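Long-range contacts in endoglucanase, family GH5 (Zobellia galactanivorans, PDB 6GL2), which probably hydrolyses beta-glucosidic bonds in hemicelluloses such as mixed-linked glucan, as a TIM-barrel member of glycoside hydrolase family 5: residues A55-K60 and I331-V336; P65-F70 and H107-W112; A203-N208 and L253-K258. All blocks are in the same frame, centred on the assembly; numbering follows the deposited sequence.

Overall arrangement
All three contacts belong to one closed barrel of eight parallel strands, with helices around it. Contact 1 joins the end of helix 48-57 and the residues leading into strand 61-64 to the C-terminal helix 329-336, bringing an early part of the barrel against the C-terminal helix across 270 intervening residues. Contacts 2 and 3 fall in order within that span. Contact 2 pairs the loops following the adjacent strands 61-64 and 101-105, while contact 3 links the loop after strand 196-199 to helix 246-266. Their centres lie 25 to 28 Å apart, with contacts 1 and 2 on opposite sides of the chain's centre, so they join three different parts of the barrel without touching one another.

Contact 1: residues A55-K60 and I331-V336; sequences AKMGFK and IAEAIV
V336 CG1 sits over the centre of the F59 ring, on the outside of the TIM barrel, where the loop from helix 48-57 to strand 61-64 packs on the C-terminal helix 329-336. The methyl lies 3.6 Å from the ring centroid and only 8° off the ring normal, which identifies a CH-pi contact over the face. F59 CG is anti to its own carbonyl carbon (chi1 -68°), and the ring it carries meets helix 329-336; W326 and W25 also touch it. Two further apolar groups meet the ring obliquely: I335 CG2 stands 4.0 Å from F59 CE1, and A332 CB the same distance from F59 CE2. M57 comes from the last turn of helix 48-57. With CG anti to the backbone N (chi1 172°), M57 sets CG 3.7 Å from A332 CB; the bend at chi2 puts SD 3.9 Å from the same A332 CB. No hydrogen bond crosses the interface, which is held by apolar packing. Between M57 and F59, G58 is the first residue to leave helical angles and forms a Schellman motif with positive phi; G58 N bonds back to A55 O. The second V336 methyl, CG2, lies between its own backbone N and carbonyl carbon and comes within 3.4 Å of M57 O.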
loop_
_atom_site.group_PDB
_atom_site.type_symbol
_atom_site.label_atom_id
_atom_site.label_comp_id
_atom_site.label_asym_id
_atom_site.label_seq_id
_atom_site.Cartn_x
_atom_site.Cartn_y
_atom_site.Cartn_z
ATOM N N ALA A 55 -2.713 9.729 14.136
ATOM C CA ALA A 55 -3.280 10.979 13.703
ATOM C C ALA A 55 -2.725 12.128 14.494
ATOM O O ALA A 55 -2.464 13.220 13.860
ATOM C CB ALA A 55 -4.798 10.920 13.872
ATOM N N LYS A 56 -2.487 12.042 15.773
ATOM C CA LYS A 56 -1.983 13.171 16.549
ATOM C C LYS A 56 -0.631 13.568 16.125
ATOM O O LYS A 56 -0.251 14.713 16.236
ATOM C CB LYS A 56 -1.991 12.814 18.043
ATOM C CG LYS A 56 -3.395 12.783 18.676
ATOM C CD LYS A 56 -3.595 11.908 19.932
ATOM C CE LYS A 56 -2.860 12.481 21.073
ATOM N NZ LYS A 56 -2.980 11.622 22.319
ATOM N N MET A 57 0.175 12.612 15.643
ATOM C CA MET A 57 1.553 12.858 15.145
ATOM C C MET A 57 1.510 13.597 13.831
ATOM O O MET A 57 2.511 14.229 13.471
ATOM C CB MET A 57 2.311 11.497 15.113
ATOM C CG MET A 57 3.663 11.558 14.455
ATOM S SD MET A 57 4.848 12.683 15.226
ATOM C CE MET A 57 5.378 11.688 16.629
ATOM N N GLY A 58 0.406 13.555 13.125
ATOM C CA GLY A 58 0.245 14.331 11.907
ATOM C C GLY A 58 0.134 13.556 10.588
ATOM O O GLY A 58 0.076 14.155 9.553
ATOM N N PHE A 59 0.152 12.218 10.717
ATOM C CA PHE A 59 -0.155 11.418 9.539
ATOM C C PHE A 59 -1.587 11.657 9.095
ATOM O O PHE A 59 -2.487 11.587 9.947
ATOM C CB PHE A 59 0.080 9.918 9.847
ATOM C CG PHE A 59 1.533 9.521 10.064
ATOM C CD1 PHE A 59 2.358 9.455 8.916
ATOM C CD2 PHE A 59 2.123 9.426 11.296
ATOM C CE1 PHE A 59 3.691 9.131 9.061
ATOM C CE2 PHE A 59 3.431 9.048 11.454
ATOM C CZ PHE A 59 4.227 9.001 10.309
ATOM N N LYS A 60 -1.791 11.853 7.830
ATOM C CA LYS A 60 -3.094 12.089 7.281
ATOM C C LYS A 60 -3.774 10.839 6.665
ATOM O O LYS A 60 -4.961 10.790 6.480
ATOM C CB LYS A 60 -3.050 13.288 6.293
ATOM C CG LYS A 60 -4.388 13.658 5.770
ATOM C CD LYS A 60 -5.365 14.169 6.834
ATOM C CE LYS A 60 -6.690 14.780 6.296
ATOM N NZ LYS A 60 -7.500 15.398 7.348
ATOM N N ILE A 331 11.763 10.239 13.364
ATOM C CA ILE A 331 11.442 9.700 12.028
ATOM C C ILE A 331 10.056 10.143 11.642
ATOM O O ILE A 331 9.816 10.562 10.529
ATOM C CB ILE A 331 11.672 8.168 11.909
ATOM C CG1 ILE A 331 13.163 7.813 12.084
ATOM C CG2 ILE A 331 11.114 7.610 10.585
ATOM C CD1 ILE A 331 13.502 6.338 12.137
ATOM N N ALA A 332 9.110 9.892 12.578
ATOM C CA ALA A 332 7.719 10.269 12.278
ATOM C C ALA A 332 7.585 11.754 11.914
ATOM O O ALA A 332 6.936 12.126 10.959
ATOM C CB ALA A 332 6.774 9.865 13.408
ATOM N N GLU A 333 8.248 12.543 12.757
ATOM C CA GLU A 333 8.153 14.002 12.559
ATOM C C GLU A 333 8.784 14.407 11.254
ATOM O O GLU A 333 8.267 15.291 10.583
ATOM C CB GLU A 333 8.787 14.720 13.755
ATOM C CG GLU A 333 7.879 14.695 14.972
ATOM C CD GLU A 333 8.610 14.800 16.301
ATOM O OE1 GLU A 333 9.784 15.210 16.277
ATOM O OE2 GLU A 333 8.023 14.502 17.353
ATOM N N ALA A 334 9.850 13.738 10.850
ATOM C CA ALA A 334 10.530 14.043 9.588
ATOM C C ALA A 334 9.682 13.709 8.407
ATOM O O ALA A 334 9.745 14.406 7.367
ATOM C CB ALA A 334 11.784 13.205 9.492
ATOM N N ILE A 335 8.825 12.703 8.513
ATOM C CA ILE A 335 7.930 12.322 7.460
ATOM C C ILE A 335 6.715 13.252 7.302
ATOM O O ILE A 335 6.271 13.559 6.174
ATOM C CB ILE A 335 7.475 10.876 7.613
ATOM C CG1 ILE A 335 8.643 9.925 7.568
ATOM C CG2 ILE A 335 6.468 10.485 6.510
ATOM C CD1 ILE A 335 8.270 8.641 8.234
ATOM N N VAL A 336 6.168 13.695 8.428
ATOM C CA VAL A 336 4.963 14.488 8.357
ATOM C C VAL A 336 5.222 15.999 8.203
ATOM O O VAL A 336 4.278 16.731 7.786
ATOM C CB VAL A 336 4.088 14.261 9.630
ATOM C CG1 VAL A 336 3.658 12.778 9.839
ATOM C CG2 VAL A 336 4.729 14.690 10.874
#

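Contact 2: residues P65-F70 and H107-W112; sequences PVTWKF and HHDETW
D109 CG is anti to its own carbonyl carbon (chi1 -79°), which sets CG beside the backbone of W68 and K69, and chi2 (-67°) orients the two oxygens toward their amides, while T67 OG1, likewise anti to its carbonyl carbon, faces H108. At D109 OD2, W68 N donates to the syn lone pair over 2.9 Å, nearly straight at 169°. D109 OD1 receives W112 NE1 at 2.8 Å from above the carboxylate plane, and K69 N adds a weak, strongly bent bond. The buried carboxylate thus ties both loops together and fixes the W112 indole. Beside it, H108 N donates to T67 OG1 at 3.0 Å; this hydroxyl is also hydrogen-bonded to D32 O. H107 N reaches V66 O at 2.8 Å, lying above the carbonyl plane. P65 CB rests over one face of the H107 imidazole, 3.7 Å from its centroid and offset toward the rim, a CH-pi contact. N105 supports both loops, bonding to H107 ND1, V66 N and W68 NE1. H108 centres an inverse gamma turn. Such loops, following adjacent parallel strands 61-64 and 101-105, form the C-terminal rim of a TIM barrel, the end where glycoside hydrolases of family 5 place their active site.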
loop_
_atom_site.group_PDB
_atom_site.type_symbol
_atom_site.label_atom_id
_atom_site.label_comp_id
_atom_site.label_asym_id
_atom_site.label_seq_id
_atom_site.Cartn_x
_atom_site.Cartn_y
_atom_site.Cartn_z
ATOM N N PRO A 65 -3.305 -2.634 5.595
ATOM C CA PRO A 65 -3.158 -3.834 4.747
ATOM C C PRO A 65 -3.883 -5.037 5.389
ATOM O O PRO A 65 -3.923 -5.196 6.586
ATOM C CB PRO A 65 -1.635 -4.005 4.804
ATOM C CG PRO A 65 -1.191 -3.414 6.085
ATOM C CD PRO A 65 -2.102 -2.277 6.275
ATOM N N VAL A 66 -4.551 -5.775 4.506
ATOM C CA VAL A 66 -5.350 -6.888 5.044
ATOM C C VAL A 66 -5.042 -8.091 4.181
ATOM O O VAL A 66 -5.098 -8.085 2.946
ATOM C CB VAL A 66 -6.877 -6.599 4.895
ATOM C CG1 VAL A 66 -7.707 -7.767 5.417
ATOM C CG2 VAL A 66 -7.270 -5.317 5.654
ATOM N N THR A 67 -4.782 -9.198 4.850
ATOM C CA THR A 67 -4.633 -10.541 4.233
ATOM C C THR A 67 -5.963 -11.251 4.443
ATOM O O THR A 67 -6.478 -11.299 5.564
ATOM C CB THR A 67 -3.438 -11.308 4.806
ATOM O OG1 THR A 67 -2.238 -10.632 4.416
ATOM C CG2 THR A 67 -3.434 -12.793 4.314
ATOM N N TRP A 68 -6.536 -11.744 3.375
ATOM C CA TRP A 68 -7.907 -12.286 3.381
ATOM C C TRP A 68 -7.915 -13.797 3.376
ATOM O O TRP A 68 -8.940 -14.369 3.702
ATOM C CB TRP A 68 -8.697 -11.740 2.148
ATOM C CG TRP A 68 -8.796 -10.260 2.173
ATOM C CD1 TRP A 68 -7.898 -9.363 1.648
ATOM C CD2 TRP A 68 -9.823 -9.425 2.771
ATOM N NE1 TRP A 68 -8.300 -8.095 1.889
ATOM C CE2 TRP A 68 -9.462 -8.063 2.547
ATOM C CE3 TRP A 68 -10.985 -9.721 3.474
ATOM C CZ2 TRP A 68 -10.207 -6.991 3.028
ATOM C CZ3 TRP A 68 -11.725 -8.649 3.985
ATOM C CH2 TRP A 68 -11.372 -7.324 3.685
ATOM N N LYS A 69 -6.838 -14.446 2.991
ATOM C CA LYS A 69 -6.801 -15.920 2.754
ATOM C C LYS A 69 -7.432 -16.745 3.870
ATOM O O LYS A 69 -8.243 -17.642 3.601
ATOM C CB LYS A 69 -5.348 -16.354 2.463
ATOM C CG LYS A 69 -5.281 -17.857 2.158
ATOM C CD LYS A 69 -3.907 -18.322 1.795
ATOM C CE LYS A 69 -3.803 -19.864 1.757
ATOM N NZ LYS A 69 -5.065 -20.575 2.204
ATOM N N PHE A 70 -7.132 -16.437 5.082
ATOM C CA PHE A 70 -7.608 -17.297 6.139
ATOM C C PHE A 70 -9.063 -17.070 6.463
ATOM O O PHE A 70 -9.595 -17.668 7.406
ATOM C CB PHE A 70 -6.707 -17.160 7.357
ATOM C CG PHE A 70 -5.308 -17.651 7.106
ATOM C CD1 PHE A 70 -5.054 -18.972 7.234
ATOM C CD2 PHE A 70 -4.297 -16.803 6.744
ATOM C CE1 PHE A 70 -3.801 -19.447 7.006
ATOM C CE2 PHE A 70 -3.027 -17.266 6.453
ATOM C CZ PHE A 70 -2.824 -18.607 6.603
ATOM N N HIS A 107 -3.501 -8.061 0.598
ATOM C CA HIS A 107 -2.075 -8.001 0.947
ATOM C C HIS A 107 -1.341 -9.295 0.705
ATOM O O HIS A 107 -1.102 -9.631 -0.507
ATOM C CB HIS A 107 -1.892 -7.436 2.402
ATOM C CG HIS A 107 -0.567 -6.822 2.623
ATOM N ND1 HIS A 107 -0.266 -5.577 2.155
ATOM C CD2 HIS A 107 0.543 -7.304 3.244
ATOM C CE1 HIS A 107 0.989 -5.298 2.545
ATOM N NE2 HIS A 107 1.510 -6.368 3.130
ATOM N N HIS A 108 -1.182 -10.209 1.646
ATOM C CA HIS A 108 -0.317 -11.424 1.506
ATOM C C HIS A 108 -1.155 -12.531 1.026
ATOM O O HIS A 108 -1.225 -13.651 1.587
ATOM C CB HIS A 108 0.374 -11.860 2.800
ATOM C CG HIS A 108 1.468 -10.934 3.280
ATOM N ND1 HIS A 108 2.415 -10.332 2.454
ATOM C CD2 HIS A 108 1.730 -10.475 4.560
ATOM C CE1 HIS A 108 3.263 -9.613 3.242
ATOM N NE2 HIS A 108 2.844 -9.690 4.494
ATOM N N ASP A 109 -1.731 -12.384 -0.153
ATOM C CA ASP A 109 -2.732 -13.309 -0.733
ATOM C C ASP A 109 -2.202 -13.943 -2.009
ATOM O O ASP A 109 -2.950 -14.458 -2.861
ATOM C CB ASP A 109 -4.080 -12.592 -0.872
ATOM C CG ASP A 109 -4.816 -12.521 0.461
ATOM O OD1 ASP A 109 -5.227 -13.628 0.938
ATOM O OD2 ASP A 109 -4.979 -11.434 0.955
ATOM N N GLU A 110 -0.885 -13.901 -2.191
ATOM C CA GLU A 110 -0.252 -14.391 -3.444
ATOM C C GLU A 110 -0.569 -15.879 -3.707
ATOM O O GLU A 110 -0.654 -16.246 -4.879
ATOM C CB GLU A 110 1.279 -14.247 -3.328
ATOM C CG GLU A 110 1.887 -12.876 -3.210
ATOM C CD GLU A 110 1.683 -12.184 -1.848
ATOM O OE1 GLU A 110 1.532 -12.837 -0.767
ATOM O OE2 GLU A 110 1.705 -10.920 -1.923
ATOM N N THR A 111 -0.844 -16.701 -2.695
ATOM C CA THR A 111 -1.022 -18.149 -2.916
ATOM C C THR A 111 -2.266 -18.407 -3.737
ATOM O O THR A 111 -2.295 -19.444 -4.424
ATOM C CB THR A 111 -1.053 -18.921 -1.649
ATOM O OG1 THR A 111 -2.031 -18.395 -0.726
ATOM C CG2 THR A 111 0.385 -18.866 -0.994
ATOM N N TRP A 112 -3.232 -17.507 -3.772
ATOM C CA TRP A 112 -4.451 -17.717 -4.621
ATOM C C TRP A 112 -4.493 -16.695 -5.711
ATOM O O TRP A 112 -5.548 -16.503 -6.346
ATOM C CB TRP A 112 -5.755 -17.806 -3.803
ATOM C CG TRP A 112 -6.091 -16.625 -2.903
ATOM C CD1 TRP A 112 -5.637 -16.362 -1.617
ATOM C CD2 TRP A 112 -6.877 -15.442 -3.228
ATOM N NE1 TRP A 112 -6.159 -15.187 -1.157
ATOM C CE2 TRP A 112 -6.888 -14.582 -2.046
ATOM C CE3 TRP A 112 -7.582 -15.026 -4.355
ATOM C CZ2 TRP A 112 -7.579 -13.370 -2.027
ATOM C CZ3 TRP A 112 -8.258 -13.812 -4.325
ATOM C CH2 TRP A 112 -8.268 -13.011 -3.197
#

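Contact 3: residues A203-N208 and L253-K258; sequences ASTASN and LAELDK
T205 OG1 donates to E255 OE1 across 2.6 Å, a short bond that uses the syn lone pair of the carboxylate oxygen. The two side chains cross at about a right angle, and E255 OE1 also lies 3.3 Å from T205 CB. The other oxygen, E255 OE2, accepts from K258 NZ at 2.8 Å, on its syn side and 18° out of the carboxylate plane, in a salt bridge between residues three apart on one helix. K258 NZ turns as well to T205 O at 2.9 Å, a weak bond. The bend at K258 chi3 (89°) places CE 3.0 Å from T205 O. In the TIM barrel this fastens the loop after strand 196-199, just before helix 207-212, to helix 246-266, which comes after the adjacent strand 222-227 and the short helix 232-237. Further out, S228 OG bonds E255 OE1, giving that oxygen a second partner, and F230 touches the E255 side chain. On the loop side, S204 OG accepts from A206 N at 2.9 Å in an ST turn, shaping the backbone just as A206 takes the N-cap position of helix 207-212. Along helix 246-266, the side chain of D248, a residue seen to bind magnesium in a crystal structure of this protein, lies about 11 Å from that of E255; no magnesium is bound to this chain.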
loop_
_atom_site.group_PDB
_atom_site.type_symbol
_atom_site.label_atom_id
_atom_site.label_comp_id
_atom_site.label_asym_id
_atom_site.label_seq_id
_atom_site.Cartn_x
_atom_site.Cartn_y
_atom_site.Cartn_z
ATOM N N ALA A 203 4.460 -4.154 -7.177
ATOM C CA ALA A 203 4.615 -2.725 -6.825
ATOM C C ALA A 203 6.002 -2.247 -7.135
ATOM O O ALA A 203 6.535 -1.314 -6.542
ATOM C CB ALA A 203 4.233 -2.426 -5.374
ATOM N N SER A 204 6.652 -2.855 -8.146
ATOM C CA SER A 204 8.001 -2.533 -8.581
ATOM C C SER A 204 8.094 -1.225 -9.310
ATOM O O SER A 204 7.216 -0.805 -9.988
ATOM C CB SER A 204 8.424 -3.638 -9.551
ATOM O OG SER A 204 9.815 -3.479 -9.918
ATOM N N THR A 205 9.315 -0.683 -9.195
ATOM C CA THR A 205 9.687 0.529 -9.977
ATOM C C THR A 205 10.637 0.114 -11.105
ATOM O O THR A 205 11.195 1.044 -11.746
ATOM C CB THR A 205 10.232 1.643 -9.070
ATOM O OG1 THR A 205 11.431 1.182 -8.478
ATOM C CG2 THR A 205 9.194 2.127 -8.015
ATOM N N ALA A 206 10.902 -1.161 -11.303
ATOM C CA ALA A 206 11.733 -1.655 -12.433
ATOM C C ALA A 206 11.112 -1.069 -13.701
ATOM O O ALA A 206 9.912 -0.937 -13.911
ATOM C CB ALA A 206 11.810 -3.163 -12.380
ATOM N N SER A 207 11.990 -0.721 -14.689
ATOM C CA SER A 207 11.494 -0.096 -15.919
ATOM C C SER A 207 10.497 -0.969 -16.725
ATOM O O SER A 207 9.591 -0.423 -17.291
ATOM C CB SER A 207 12.664 0.385 -16.841
ATOM O OG SER A 207 13.504 1.224 -16.088
ATOM N N ASN A 208 10.700 -2.270 -16.736
ATOM C CA ASN A 208 9.765 -3.138 -17.449
ATOM C C ASN A 208 8.376 -3.161 -16.802
ATOM O O ASN A 208 7.359 -3.097 -17.480
ATOM C CB ASN A 208 10.263 -4.577 -17.639
ATOM C CG ASN A 208 10.805 -5.187 -16.402
ATOM O OD1 ASN A 208 10.692 -4.623 -15.279
ATOM N ND2 ASN A 208 11.459 -6.316 -16.566
ATOM N N LEU A 253 16.980 10.644 -5.836
ATOM C CA LEU A 253 16.233 11.572 -6.612
ATOM C C LEU A 253 16.058 10.982 -8.045
ATOM O O LEU A 253 15.016 11.202 -8.684
ATOM C CB LEU A 253 16.893 12.953 -6.703
ATOM C CG LEU A 253 16.957 13.740 -5.427
ATOM C CD1 LEU A 253 17.481 15.138 -5.763
ATOM C CD2 LEU A 253 15.533 13.838 -4.818
ATOM N N ALA A 254 17.040 10.226 -8.561
ATOM C CA ALA A 254 16.910 9.647 -9.881
ATOM C C ALA A 254 15.792 8.614 -9.881
ATOM O O ALA A 254 15.039 8.481 -10.813
ATOM C CB ALA A 254 18.207 8.977 -10.336
ATOM N N GLU A 255 15.710 7.800 -8.816
ATOM C CA GLU A 255 14.597 6.830 -8.626
ATOM C C GLU A 255 13.255 7.529 -8.653
ATOM O O GLU A 255 12.332 7.140 -9.380
ATOM C CB GLU A 255 14.864 6.055 -7.311
ATOM C CG GLU A 255 13.718 5.206 -6.772
ATOM C CD GLU A 255 13.468 3.981 -7.569
ATOM O OE1 GLU A 255 12.469 3.247 -7.231
ATOM O OE2 GLU A 255 14.173 3.664 -8.612
ATOM N N LEU A 256 13.128 8.546 -7.811
ATOM C CA LEU A 256 11.878 9.256 -7.687
ATOM C C LEU A 256 11.499 9.969 -9.004
ATOM O O LEU A 256 10.332 10.117 -9.387
ATOM C CB LEU A 256 11.818 10.188 -6.485
ATOM C CG LEU A 256 11.925 9.421 -5.142
ATOM C CD1 LEU A 256 11.985 10.427 -3.958
ATOM C CD2 LEU A 256 10.801 8.416 -4.889
ATOM N N ASP A 257 12.531 10.481 -9.713
ATOM C CA ASP A 257 12.325 11.178 -11.018
ATOM C C ASP A 257 11.880 10.215 -12.143
ATOM O O ASP A 257 11.087 10.562 -12.958
ATOM C CB ASP A 257 13.588 11.973 -11.457
ATOM C CG ASP A 257 13.890 13.115 -10.584
ATOM O OD1 ASP A 257 13.044 13.686 -9.886
ATOM O OD2 ASP A 257 15.028 13.683 -10.763
ATOM N N LYS A 258 12.363 8.960 -12.089
ATOM C CA LYS A 258 11.897 7.907 -12.966
ATOM C C LYS A 258 10.378 7.669 -12.832
ATOM O O LYS A 258 9.604 7.577 -13.756
ATOM C CB LYS A 258 12.688 6.624 -12.725
ATOM C CG LYS A 258 12.262 5.341 -13.317
ATOM C CD LYS A 258 13.243 4.220 -12.881
ATOM C CE LYS A 258 12.917 3.474 -11.532
ATOM N NZ LYS A 258 13.672 2.244 -10.969
HETATM O O HOH W 1 14.907 1.804 -14.076
#